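Local coordinates for exopolygalacturonase (Yersinia enterocolitica, PDB 2UVF), which hydrolyses galacturonic acid chains of pectin from their ends as a family 28 glycoside hydrolase, probably releasing digalacturonic acid, at residues A37-T45 with S52-P60; T195-L203 with G219-G229. All blocks are in the same frame, centred on the assembly; numbering follows the deposited sequence.

Contact 1: A37-T45 with S52-P60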
loop_
_atom_site.group_PDB
_atom_site.type_symbol
_atom_site.label_atom_id
_atom_site.label_comp_id
_atom_site.label_asym_id
_atom_site.label_seq_id
_atom_site.Cartn_x
_atom_site.Cartn_y
_atom_site.Cartn_z
ATOM N N ALA A 37 29.846 1.771 -2.820
ATOM C CA ALA A 37 29.060 0.679 -3.416
ATOM C C ALA A 37 27.601 0.616 -2.950
ATOM O O ALA A 37 27.317 0.891 -1.779
ATOM C CB ALA A 37 29.745 -0.666 -3.169
ATOM N N PRO A 38 26.673 0.251 -3.873
ATOM C CA PRO A 38 25.260 0.010 -3.549
ATOM C C PRO A 38 25.090 -0.997 -2.421
ATOM O O PRO A 38 25.788 -2.020 -2.386
ATOM C CB PRO A 38 24.691 -0.547 -4.858
ATOM C CG PRO A 38 25.532 0.082 -5.897
ATOM C CD PRO A 38 26.917 0.085 -5.319
ATOM N N GLN A 39 24.185 -0.688 -1.497
ATOM C CA GLN A 39 23.985 -1.511 -0.308
ATOM C C GLN A 39 22.759 -2.396 -0.427
ATOM O O GLN A 39 21.714 -1.971 -0.924
ATOM C CB GLN A 39 23.879 -0.646 0.954
ATOM C CG GLN A 39 25.148 0.098 1.306
ATOM C CD GLN A 39 24.991 1.015 2.515
ATOM O OE1 GLN A 39 23.954 1.006 3.207
ATOM N NE2 GLN A 39 26.030 1.817 2.779
ATOM N N GLN A 40 22.922 -3.636 0.018
ATOM C CA GLN A 40 21.829 -4.582 0.267
ATOM C C GLN A 40 21.061 -5.065 -0.961
ATOM O O GLN A 40 19.831 -5.111 -0.943
ATOM C CB GLN A 40 20.883 -4.051 1.360
ATOM C CG GLN A 40 21.622 -3.636 2.628
ATOM C CD GLN A 40 20.711 -3.121 3.725
ATOM O OE1 GLN A 40 19.588 -3.607 3.907
ATOM N NE2 GLN A 40 21.199 -2.141 4.474
ATOM N N LEU A 41 21.782 -5.459 -2.012
ATOM C CA LEU A 41 21.155 -6.164 -3.119
ATOM C C LEU A 41 20.497 -7.384 -2.494
ATOM O O LEU A 41 21.067 -7.988 -1.588
ATOM C CB LEU A 41 22.175 -6.575 -4.189
ATOM C CG LEU A 41 21.665 -7.469 -5.334
ATOM C CD1 LEU A 41 20.627 -6.743 -6.190
ATOM C CD2 LEU A 41 22.797 -7.997 -6.208
ATOM N N GLN A 42 19.296 -7.731 -2.946
ATOM C CA GLN A 42 18.558 -8.845 -2.357
ATOM C C GLN A 42 17.443 -9.306 -3.270
ATOM O O GLN A 42 17.031 -8.584 -4.168
ATOM C CB GLN A 42 17.968 -8.438 -1.001
ATOM C CG GLN A 42 16.858 -7.407 -1.120
ATOM C CD GLN A 42 16.564 -6.698 0.165
ATOM O OE1 GLN A 42 15.583 -7.011 0.832
ATOM N NE2 GLN A 42 17.403 -5.727 0.524
ATOM N N VAL A 43 16.973 -10.523 -3.042
ATOM C CA VAL A 43 15.727 -10.994 -3.627
ATOM C C VAL A 43 14.653 -10.735 -2.571
ATOM O O VAL A 43 14.798 -11.193 -1.431
ATOM C CB VAL A 43 15.769 -12.505 -3.985
ATOM C CG1 VAL A 43 14.503 -12.927 -4.726
ATOM C CG2 VAL A 43 17.000 -12.820 -4.825
ATOM N N PRO A 44 13.617 -9.939 -2.917
ATOM C CA PRO A 44 12.455 -9.821 -2.034
ATOM C C PRO A 44 11.793 -11.185 -1.841
ATOM O O PRO A 44 11.854 -12.039 -2.732
ATOM C CB PRO A 44 11.520 -8.861 -2.801
ATOM C CG PRO A 44 12.431 -8.102 -3.717
ATOM C CD PRO A 44 13.491 -9.087 -4.113
ATOM N N THR A 45 11.180 -11.367 -0.669
ATOM C CA THR A 45 10.494 -12.613 -0.272
ATOM C C THR A 45 9.633 -13.259 -1.360
ATOM O O THR A 45 8.672 -12.662 -1.864
ATOM C CB THR A 45 9.649 -12.355 0.997
ATOM O OG1 THR A 45 10.529 -12.200 2.120
ATOM C CG2 THR A 45 8.646 -13.481 1.251
ATOM N N SER A 52 12.584 -16.947 -13.327
ATOM C CA SER A 52 12.805 -15.522 -13.070
ATOM C C SER A 52 13.114 -15.215 -11.612
ATOM O O SER A 52 12.626 -15.887 -10.714
ATOM C CB SER A 52 11.611 -14.689 -13.550
ATOM O OG SER A 52 10.397 -15.230 -13.061
ATOM N N ILE A 53 13.937 -14.189 -11.403
ATOM C CA ILE A 53 14.294 -13.689 -10.078
ATOM C C ILE A 53 14.149 -12.164 -10.118
ATOM O O ILE A 53 14.526 -11.531 -11.112
ATOM C CB ILE A 53 15.752 -14.112 -9.675
ATOM C CG1 ILE A 53 15.871 -15.646 -9.613
ATOM C CG2 ILE A 53 16.195 -13.458 -8.342
ATOM C CD1 ILE A 53 17.319 -16.193 -9.660
ATOM N N VAL A 54 13.572 -11.594 -9.055
ATOM C CA VAL A 54 13.486 -10.139 -8.867
ATOM C C VAL A 54 14.555 -9.670 -7.863
ATOM O O VAL A 54 14.664 -10.214 -6.761
ATOM C CB VAL A 54 12.059 -9.692 -8.393
ATOM C CG1 VAL A 54 11.946 -8.160 -8.321
ATOM C CG2 VAL A 54 10.974 -10.241 -9.307
ATOM N N LEU A 55 15.327 -8.656 -8.251
ATOM C CA LEU A 55 16.333 -8.040 -7.378
ATOM C C LEU A 55 15.937 -6.632 -6.937
ATOM O O LEU A 55 15.362 -5.867 -7.710
ATOM C CB LEU A 55 17.690 -7.958 -8.092
ATOM C CG LEU A 55 18.345 -9.216 -8.682
ATOM C CD1 LEU A 55 19.372 -8.814 -9.756
ATOM C CD2 LEU A 55 18.970 -10.084 -7.598
ATOM N N VAL A 56 16.247 -6.298 -5.686
ATOM C CA VAL A 56 16.103 -4.938 -5.180
ATOM C C VAL A 56 17.320 -4.576 -4.350
ATOM O O VAL A 56 18.078 -5.450 -3.944
ATOM C CB VAL A 56 14.799 -4.718 -4.340
ATOM C CG1 VAL A 56 13.546 -5.078 -5.135
ATOM C CG2 VAL A 56 14.856 -5.459 -3.032
ATOM N N TRP A 57 17.498 -3.287 -4.087
ATOM C CA TRP A 57 18.662 -2.794 -3.367
ATOM C C TRP A 57 18.314 -1.446 -2.824
ATOM O O TRP A 57 17.391 -0.802 -3.335
ATOM C CB TRP A 57 19.898 -2.668 -4.301
ATOM C CG TRP A 57 19.661 -1.799 -5.501
ATOM C CD1 TRP A 57 19.844 -0.440 -5.586
ATOM C CD2 TRP A 57 19.179 -2.221 -6.790
ATOM N NE1 TRP A 57 19.491 0.005 -6.844
ATOM C CE2 TRP A 57 19.094 -1.066 -7.605
ATOM C CE3 TRP A 57 18.808 -3.462 -7.335
ATOM C CZ2 TRP A 57 18.648 -1.114 -8.935
ATOM C CZ3 TRP A 57 18.363 -3.506 -8.668
ATOM C CH2 TRP A 57 18.291 -2.339 -9.448
ATOM N N LYS A 58 19.057 -1.017 -1.809
ATOM C CA LYS A 58 18.992 0.358 -1.309
ATOM C C LYS A 58 19.656 1.423 -2.206
ATOM O O LYS A 58 20.793 1.264 -2.696
ATOM C CB LYS A 58 19.571 0.434 0.101
ATOM C CG LYS A 58 18.682 -0.240 1.147
ATOM C CD LYS A 58 19.232 -0.099 2.581
ATOM C CE LYS A 58 19.182 1.335 3.113
ATOM N NZ LYS A 58 17.794 1.849 3.178
ATOM N N ALA A 59 18.918 2.502 -2.429
ATOM C CA ALA A 59 19.474 3.747 -2.937
ATOM C C ALA A 59 19.704 4.608 -1.705
ATOM O O ALA A 59 18.930 4.501 -0.750
ATOM C CB ALA A 59 18.489 4.419 -3.886
ATOM N N PRO A 60 20.765 5.451 -1.701
ATOM C CA PRO A 60 21.064 6.303 -0.546
ATOM C C PRO A 60 20.151 7.525 -0.398
ATOM O O PRO A 60 19.304 7.792 -1.261
ATOM C CB PRO A 60 22.511 6.757 -0.810
ATOM C CG PRO A 60 22.690 6.695 -2.266
ATOM C CD PRO A 60 21.755 5.629 -2.790
HETATM O O HOH W 1 23.138 2.237 -1.482
#
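Q42 and V56 form an antiparallel hydrogen-bonded pair, Q42 N to V56 O at 2.8 Å and V56 N to Q42 O at 2.9 Å, and strands 39-42 and 53-58 run at 170° to each other. Next to this pair Q40 takes a left-handed backbone conformation. Q40 O accepts a straight 2.9 Å bond from Q42 NE2 and lies in the plane of that side-chain amide; with chi1 at 68°, CG of Q42 sits between backbone N and carbonyl carbon and packs on V56 CG2. P44 lacks an N-H to offer, but its CD rests 3.1 Å from V54 O, and its CG corner packs on V56 CG1 at 3.5 Å. This hairpin begins the three-stranded sheet of a fibronectin type III sandwich. L41, L55 and W57 point into the sandwich core, toward F128 and V130 of strand 125-134, where large apolar groups are apt: L41 CD1 lies 3.7 Å from L55 CB and approaches W57 CE3 obliquely. Q42, P44 and V56 look the other way, to M392 and F394 of the beta-helix. Near the turn, the V43 and I53 side chains cross at about a right angle, with V43 CG2 3.7 Å from I53 CG2.

Contact 2: T195-L203 with G219-G229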
loop_
_atom_site.group_PDB
_atom_site.type_symbol
_atom_site.label_atom_id
_atom_site.label_comp_id
_atom_site.label_asym_id
_atom_site.label_seq_id
_atom_site.Cartn_x
_atom_site.Cartn_y
_atom_site.Cartn_z
ATOM N N THR A 195 -14.088 -15.098 -17.568
ATOM C CA THR A 195 -14.699 -14.498 -16.392
ATOM C C THR A 195 -15.373 -15.560 -15.523
ATOM O O THR A 195 -16.447 -16.073 -15.867
ATOM C CB THR A 195 -15.706 -13.429 -16.805
ATOM O OG1 THR A 195 -15.022 -12.424 -17.560
ATOM C CG2 THR A 195 -16.370 -12.788 -15.586
ATOM N N TYR A 196 -14.731 -15.866 -14.392
ATOM C CA TYR A 196 -15.178 -16.878 -13.421
ATOM C C TYR A 196 -15.733 -16.248 -12.138
ATOM O O TYR A 196 -14.967 -15.807 -11.268
ATOM C CB TYR A 196 -14.004 -17.799 -13.058
ATOM C CG TYR A 196 -13.284 -18.396 -14.255
ATOM C CD1 TYR A 196 -13.572 -19.685 -14.698
ATOM C CD2 TYR A 196 -12.311 -17.669 -14.944
ATOM C CE1 TYR A 196 -12.904 -20.240 -15.815
ATOM C CE2 TYR A 196 -11.642 -18.210 -16.054
ATOM C CZ TYR A 196 -11.942 -19.487 -16.478
ATOM O OH TYR A 196 -11.287 -20.006 -17.563
ATOM N N LYS A 197 -17.063 -16.191 -12.028
ATOM C CA LYS A 197 -17.729 -15.773 -10.780
ATOM C C LYS A 197 -17.401 -16.759 -9.659
ATOM O O LYS A 197 -17.322 -17.972 -9.882
ATOM C CB LYS A 197 -19.246 -15.635 -10.966
ATOM C CG LYS A 197 -19.973 -15.144 -9.716
ATOM C CD LYS A 197 -21.328 -14.509 -10.014
ATOM C CE LYS A 197 -21.163 -13.056 -10.447
ATOM N NZ LYS A 197 -22.263 -12.199 -9.956
ATOM N N SER A 198 -17.171 -16.236 -8.460
ATOM C CA SER A 198 -16.786 -17.068 -7.324
ATOM C C SER A 198 -17.154 -16.377 -6.018
ATOM O O SER A 198 -17.293 -15.152 -5.973
ATOM C CB SER A 198 -15.291 -17.391 -7.376
ATOM O OG SER A 198 -14.841 -18.063 -6.204
ATOM N N GLY A 199 -17.342 -17.179 -4.970
ATOM C CA GLY A 199 -17.518 -16.668 -3.609
ATOM C C GLY A 199 -16.199 -16.763 -2.881
ATOM O O GLY A 199 -15.157 -17.004 -3.502
ATOM N N ALA A 200 -16.231 -16.600 -1.566
ATOM C CA ALA A 200 -15.008 -16.675 -0.762
ATOM C C ALA A 200 -14.237 -17.958 -1.004
ATOM O O ALA A 200 -14.814 -19.034 -1.019
ATOM C CB ALA A 200 -15.314 -16.516 0.732
ATOM N N LEU A 201 -12.929 -17.825 -1.193
ATOM C CA LEU A 201 -12.033 -18.961 -1.381
ATOM C C LEU A 201 -11.022 -18.916 -0.247
ATOM O O LEU A 201 -10.796 -17.866 0.330
ATOM C CB LEU A 201 -11.310 -18.879 -2.734
ATOM C CG LEU A 201 -12.150 -18.668 -4.002
ATOM C CD1 LEU A 201 -11.299 -18.070 -5.123
ATOM C CD2 LEU A 201 -12.849 -19.957 -4.474
ATOM N N TRP A 202 -10.421 -20.059 0.075
ATOM C CA TRP A 202 -9.577 -20.174 1.253
ATOM C C TRP A 202 -8.264 -20.806 0.840
ATOM O O TRP A 202 -8.226 -21.953 0.383
ATOM C CB TRP A 202 -10.278 -20.995 2.347
ATOM C CG TRP A 202 -11.661 -20.495 2.649
ATOM C CD1 TRP A 202 -12.815 -20.803 1.971
ATOM C CD2 TRP A 202 -12.035 -19.586 3.689
ATOM N NE1 TRP A 202 -13.885 -20.133 2.526
ATOM C CE2 TRP A 202 -13.436 -19.377 3.580
ATOM C CE3 TRP A 202 -11.327 -18.921 4.697
ATOM C CZ2 TRP A 202 -14.145 -18.532 4.451
ATOM C CZ3 TRP A 202 -12.037 -18.082 5.571
ATOM C CH2 TRP A 202 -13.433 -17.905 5.438
ATOM N N LEU A 203 -7.189 -20.037 0.972
ATOM C CA LEU A 203 -5.881 -20.475 0.523
ATOM C C LEU A 203 -5.228 -21.287 1.622
ATOM O O LEU A 203 -5.726 -21.354 2.749
ATOM C CB LEU A 203 -4.993 -19.271 0.149
ATOM C CG LEU A 203 -5.426 -18.315 -0.972
ATOM C CD1 LEU A 203 -4.398 -17.237 -1.155
ATOM C CD2 LEU A 203 -5.646 -19.032 -2.290
ATOM N N GLY A 219 -16.194 -11.452 -8.055
ATOM C CA GLY A 219 -16.926 -11.714 -6.834
ATOM C C GLY A 219 -18.373 -12.051 -7.117
ATOM O O GLY A 219 -18.975 -11.505 -8.047
ATOM N N SER A 220 -18.919 -12.985 -6.337
ATOM C CA SER A 220 -20.358 -13.240 -6.332
ATOM C C SER A 220 -21.009 -12.041 -5.662
ATOM O O SER A 220 -20.393 -11.372 -4.838
ATOM C CB SER A 220 -20.673 -14.527 -5.569
ATOM O OG SER A 220 -22.043 -14.596 -5.212
ATOM N N GLU A 221 -22.235 -11.731 -6.044
ATOM C CA GLU A 221 -22.967 -10.660 -5.382
ATOM C C GLU A 221 -23.884 -11.210 -4.261
ATOM O O GLU A 221 -24.588 -10.447 -3.595
ATOM C CB GLU A 221 -23.717 -9.795 -6.412
ATOM C CG GLU A 221 -25.002 -10.403 -7.018
ATOM C CD GLU A 221 -24.753 -11.505 -8.065
ATOM O OE1 GLU A 221 -23.809 -12.317 -7.913
ATOM O OE2 GLU A 221 -25.529 -11.564 -9.046
ATOM N N ASN A 222 -23.848 -12.532 -4.068
ATOM C CA ASN A 222 -24.650 -13.241 -3.060
ATOM C C ASN A 222 -23.941 -13.218 -1.715
ATOM O O ASN A 222 -22.897 -13.846 -1.568
ATOM C CB ASN A 222 -24.877 -14.700 -3.496
ATOM C CG ASN A 222 -25.871 -15.456 -2.606
ATOM O OD1 ASN A 222 -26.412 -14.928 -1.647
ATOM N ND2 ASN A 222 -26.114 -16.701 -2.952
ATOM N N PRO A 223 -24.515 -12.505 -0.723
ATOM C CA PRO A 223 -23.928 -12.488 0.619
ATOM C C PRO A 223 -23.694 -13.881 1.235
ATOM O O PRO A 223 -22.964 -13.986 2.224
ATOM C CB PRO A 223 -24.951 -11.708 1.453
ATOM C CG PRO A 223 -25.741 -10.933 0.497
ATOM C CD PRO A 223 -25.740 -11.685 -0.806
ATOM N N ASP A 224 -24.279 -14.928 0.637
ATOM C CA ASP A 224 -24.221 -16.315 1.151
ATOM C C ASP A 224 -22.944 -17.037 0.806
ATOM O O ASP A 224 -22.583 -18.027 1.461
ATOM C CB ASP A 224 -25.370 -17.144 0.586
ATOM C CG ASP A 224 -26.691 -16.857 1.260
ATOM O OD1 ASP A 224 -26.721 -16.161 2.301
ATOM O OD2 ASP A 224 -27.711 -17.347 0.733
ATOM N N ASP A 225 -22.270 -16.544 -0.231
ATOM C CA ASP A 225 -21.028 -17.133 -0.716
ATOM C C ASP A 225 -19.805 -16.601 0.024
ATOM O O ASP A 225 -18.676 -16.942 -0.312
ATOM C CB ASP A 225 -20.899 -16.896 -2.209
ATOM C CG ASP A 225 -21.622 -17.945 -3.024
ATOM O OD1 ASP A 225 -21.209 -19.138 -2.940
ATOM O OD2 ASP A 225 -22.589 -17.575 -3.745
ATOM N N TYR A 226 -20.052 -15.775 1.037
ATOM C CA TYR A 226 -19.017 -15.212 1.904
ATOM C C TYR A 226 -19.441 -15.495 3.350
ATOM O O TYR A 226 -20.144 -14.681 3.964
ATOM C CB TYR A 226 -18.844 -13.690 1.669
ATOM C CG TYR A 226 -18.649 -13.272 0.212
ATOM C CD1 TYR A 226 -17.367 -13.138 -0.334
ATOM C CD2 TYR A 226 -19.747 -12.999 -0.616
ATOM C CE1 TYR A 226 -17.183 -12.755 -1.670
ATOM C CE2 TYR A 226 -19.577 -12.616 -1.951
ATOM C CZ TYR A 226 -18.287 -12.489 -2.467
ATOM O OH TYR A 226 -18.100 -12.105 -3.779
ATOM N N PRO A 227 -19.022 -16.658 3.897
ATOM C CA PRO A 227 -19.468 -17.022 5.232
ATOM C C PRO A 227 -18.586 -16.330 6.265
ATOM O O PRO A 227 -17.659 -15.616 5.879
ATOM C CB PRO A 227 -19.312 -18.547 5.257
ATOM C CG PRO A 227 -18.274 -18.881 4.205
ATOM C CD PRO A 227 -18.080 -17.649 3.335
ATOM N N ALA A 228 -18.863 -16.512 7.557
ATOM C CA ALA A 228 -18.132 -15.770 8.593
ATOM C C ALA A 228 -16.626 -15.869 8.357
ATOM O O ALA A 228 -16.118 -16.940 8.026
ATOM C CB ALA A 228 -18.505 -16.265 9.991
ATOM N N GLY A 229 -15.922 -14.747 8.544
ATOM C CA GLY A 229 -14.525 -14.626 8.143
ATOM C C GLY A 229 -13.528 -14.439 9.256
ATOM O O GLY A 229 -12.664 -15.284 9.435
#
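W202 turns the edge of its indole to the 219-229 segment: P227 CG, A228 O and G229 CA all lie near the ring plane, with W202 CZ2 4.2 Å from P227 CG. The Y226 ring lies obliquely to A200 N, while at its edge Y226 OH donates a 2.6 Å hydrogen bond to S220 O, in the carbonyl plane and on a lone pair. The third flat group, the E221 carboxylate, is met from above its plane by K197 NZ, 2.6 Å from OE1. K197 starts with CG anti to its backbone N (chi1 -177°), then bends at chi3 and chi4 to cross E221 at about a right angle. S198 and G219 pair in parallel, as neighbouring coils of the right-handed beta-helix do, and S220 N donates to S198 O at 2.7 Å. The chain then leaves the coil through an ST turn at S220 and an Asx turn at N222, and returns so that D225 O accepts A200 N at 2.8 Å. G199 fits here because, having no side chain, it lets D225 CB come to 3.7 Å from its CA. A200 is small enough to pack its CB against P227 CD. The short ion pair probably favours the charged forms of K197 and E221, while donors matched to S198 O, S220 O and D225 O fix how the turn leaves and rejoins the coil.

Overall arrangement
From the N terminus, the chain first makes contact 1, which closes a hairpin whose strands are joined by a ten-residue connection and starts the fibronectin type III domain. The rest of that domain follows, then the chain enters the beta-helix. There contact 2 joins residues 195-203 to 219-229 across fifteen residues that include strand 207-211 and most of strand 215-219, linking one coil to the next and to the loop that leaves it. Contacts 1 and 2 come in series, neither nesting nor crossing, with their centres about 37 Å apart. Contact 1 borders the beta-helix, since one face of its hairpin rests on strand 391-394, whereas contact 2 lies toward the N-terminal end of the helix.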